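Local coordinates for beta-lactamase II (Erythrobacter litoralis, PDB 6V72), which probably hydrolyses beta-lactam antibiotics to substituted beta-amino acids as a zinc-dependent, class B metallo-beta-lactamase, at residues Y205-R210 with T238-E243. Numbering follows the deposited sequence.
Sequences YAQSVR and TLDLAE. With CA (calcium ion), chain B.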
loop_
_atom_site.group_PDB
_atom_site.type_symbol
_atom_site.label_atom_id
_atom_site.label_comp_id
_atom_site.label_asym_id
_atom_site.label_seq_id
_atom_site.Cartn_x
_atom_site.Cartn_y
_atom_site.Cartn_z
ATOM N N TYR A 205 -15.028 -1.091 1.225
ATOM C CA TYR A 205 -14.175 -2.252 1.482
ATOM C C TYR A 205 -14.626 -3.013 2.724
ATOM O O TYR A 205 -14.780 -4.243 2.693
ATOM C CB TYR A 205 -12.721 -1.789 1.612
ATOM C CG TYR A 205 -11.643 -2.816 1.312
ATOM C CD1 TYR A 205 -11.628 -4.064 1.929
ATOM C CD2 TYR A 205 -10.608 -2.503 0.439
ATOM C CE1 TYR A 205 -10.617 -4.969 1.674
ATOM C CE2 TYR A 205 -9.610 -3.397 0.160
ATOM C CZ TYR A 205 -9.618 -4.635 0.766
ATOM O OH TYR A 205 -8.590 -5.515 0.467
ATOM N N ALA A 206 -14.856 -2.309 3.832
ATOM C CA ALA A 206 -15.185 -3.024 5.058
ATOM C C ALA A 206 -16.502 -3.791 4.937
ATOM O O ALA A 206 -16.588 -4.949 5.362
ATOM C CB ALA A 206 -15.247 -2.038 6.233
ATOM N N GLN A 207 -17.539 -3.173 4.363
ATOM C CA GLN A 207 -18.795 -3.896 4.220
ATOM C C GLN A 207 -18.648 -5.070 3.261
ATOM O O GLN A 207 -19.257 -6.119 3.469
ATOM C CB GLN A 207 -19.912 -2.967 3.744
ATOM C CG GLN A 207 -21.275 -3.647 3.709
ATOM C CD GLN A 207 -21.686 -4.198 5.076
ATOM O OE1 GLN A 207 -21.534 -3.531 6.122
ATOM N NE2 GLN A 207 -22.206 -5.411 5.080
ATOM N N SER A 208 -17.853 -4.915 2.201
ATOM C CA SER A 208 -17.647 -6.047 1.301
ATOM C C SER A 208 -16.960 -7.198 2.014
ATOM O O SER A 208 -17.288 -8.367 1.779
ATOM C CB SER A 208 -16.854 -5.611 0.070
ATOM O OG SER A 208 -17.541 -4.544 -0.601
ATOM N N VAL A 209 -16.021 -6.902 2.909
ATOM C CA VAL A 209 -15.420 -7.986 3.683
ATOM C C VAL A 209 -16.465 -8.633 4.593
ATOM O O VAL A 209 -16.514 -9.859 4.724
ATOM C CB VAL A 209 -14.201 -7.474 4.478
ATOM C CG1 VAL A 209 -13.654 -8.559 5.416
ATOM C CG2 VAL A 209 -13.105 -7.041 3.533
ATOM N N ARG A 210 -17.330 -7.827 5.223
ATOM C CA ARG A 210 -18.384 -8.413 6.045
ATOM C C ARG A 210 -19.294 -9.293 5.210
ATOM O O ARG A 210 -19.775 -10.330 5.687
ATOM C CB ARG A 210 -19.220 -7.323 6.711
ATOM C CG ARG A 210 -18.461 -6.437 7.702
ATOM C CD ARG A 210 -19.449 -5.517 8.445
ATOM N NE ARG A 210 -18.697 -4.528 9.213
ATOM C CZ ARG A 210 -18.496 -3.268 8.838
ATOM N NH1 ARG A 210 -19.067 -2.790 7.734
ATOM N NH2 ARG A 210 -17.728 -2.478 9.582
ATOM N N THR A 238 -8.341 -8.299 7.988
ATOM C CA THR A 238 -8.682 -7.510 6.811
ATOM C C THR A 238 -9.816 -6.535 7.114
ATOM O O THR A 238 -9.755 -5.365 6.723
ATOM C CB THR A 238 -9.060 -8.423 5.639
ATOM O OG1 THR A 238 -7.947 -9.294 5.367
ATOM C CG2 THR A 238 -9.406 -7.565 4.391
ATOM N N LEU A 239 -10.848 -7.007 7.818
ATOM C CA LEU A 239 -11.967 -6.152 8.200
ATOM C C LEU A 239 -11.498 -4.996 9.080
ATOM O O LEU A 239 -11.879 -3.837 8.863
ATOM C CB LEU A 239 -13.011 -6.992 8.948
ATOM C CG LEU A 239 -14.267 -6.244 9.370
ATOM C CD1 LEU A 239 -14.882 -5.455 8.188
ATOM C CD2 LEU A 239 -15.253 -7.232 9.944
ATOM N N ASP A 240 -10.669 -5.296 10.080
ATOM C CA ASP A 240 -10.171 -4.228 10.946
ATOM C C ASP A 240 -9.418 -3.177 10.133
ATOM O O ASP A 240 -9.590 -1.966 10.344
ATOM C CB ASP A 240 -9.249 -4.799 12.020
ATOM C CG ASP A 240 -9.958 -5.080 13.354
ATOM O OD1 ASP A 240 -10.990 -4.430 13.669
ATOM O OD2 ASP A 240 -9.449 -5.941 14.105
ATOM N N LEU A 241 -8.558 -3.617 9.211
ATOM C CA LEU A 241 -7.823 -2.655 8.394
ATOM C C LEU A 241 -8.772 -1.845 7.521
ATOM O O LEU A 241 -8.599 -0.629 7.359
ATOM C CB LEU A 241 -6.796 -3.375 7.516
ATOM C CG LEU A 241 -5.638 -4.022 8.262
ATOM C CD1 LEU A 241 -4.842 -4.909 7.302
ATOM C CD2 LEU A 241 -4.746 -2.933 8.885
ATOM N N ALA A 242 -9.771 -2.512 6.934
ATOM C CA ALA A 242 -10.710 -1.824 6.054
ATOM C C ALA A 242 -11.555 -0.811 6.816
ATOM O O ALA A 242 -11.940 0.224 6.249
ATOM C CB ALA A 242 -11.603 -2.852 5.346
ATOM N N GLU A 243 -11.844 -1.080 8.096
ATOM C CA GLU A 243 -12.629 -0.136 8.891
ATOM C C GLU A 243 -11.877 1.154 9.174
ATOM O O GLU A 243 -12.510 2.154 9.536
ATOM C CB GLU A 243 -13.053 -0.780 10.211
ATOM C CG GLU A 243 -14.136 -1.832 10.031
ATOM C CD GLU A 243 -14.352 -2.735 11.263
ATOM O OE1 GLU A 243 -13.424 -2.888 12.111
ATOM O OE2 GLU A 243 -15.463 -3.306 11.370
HETATM CA CA CA B . -12.213 -2.480 14.051
HETATM O O HOH W 1 -14.123 0.543 4.271
HETATM O O HOH W 2 -17.878 -5.403 11.722
HETATM O O HOH W 3 -10.521 -1.316 12.768
#
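Arg210 and Glu243 form a salt bridge between the two helices: NH2 of Arg210 donates, at 3.0 Å and an N-H...O angle of 145°, to the anti lone pair of Glu243 OE2, which is tilted 21° from the guanidinium plane. The carboxylate divides its load, for Glu243 OE1 binds a calcium ion at 2.3 Å, as does Asp240 OD1. Water 3 is a third calcium ligand and donates to Asp240 O. Arg210 NH1 donates to Gln207 OE1 from above the amide plane, and NE reaches water 2, which donates to Glu243 OE2. These bonds on all three nitrogens fix the group's rotation, while Leu239 CD1 lies over one face. Both helices belong to the alpha-beta-beta-alpha sandwich of the metallo-beta-lactamase superfamily, packed side by side; the axes of 205-210 and 238-243 approach to 8.3 Å, nearly antiparallel at 157°. Small side chains allow this: Ala206 CA and Ala242 CA are 4.7 Å apart, their CB atoms 3.8 Å. Water 1 accepts from Ala206 N and lies 3.0 Å from Ala242 O. Deeper in, Val209 CG2 packs on Thr238 CG2, whose OG1 is hydrogen-bonded to Ala234 O and Lys187 N. Tyr205 CD1 packs on Ala242 CB at 3.6 Å, and its OH is hydrogen-bonded to Met185 O.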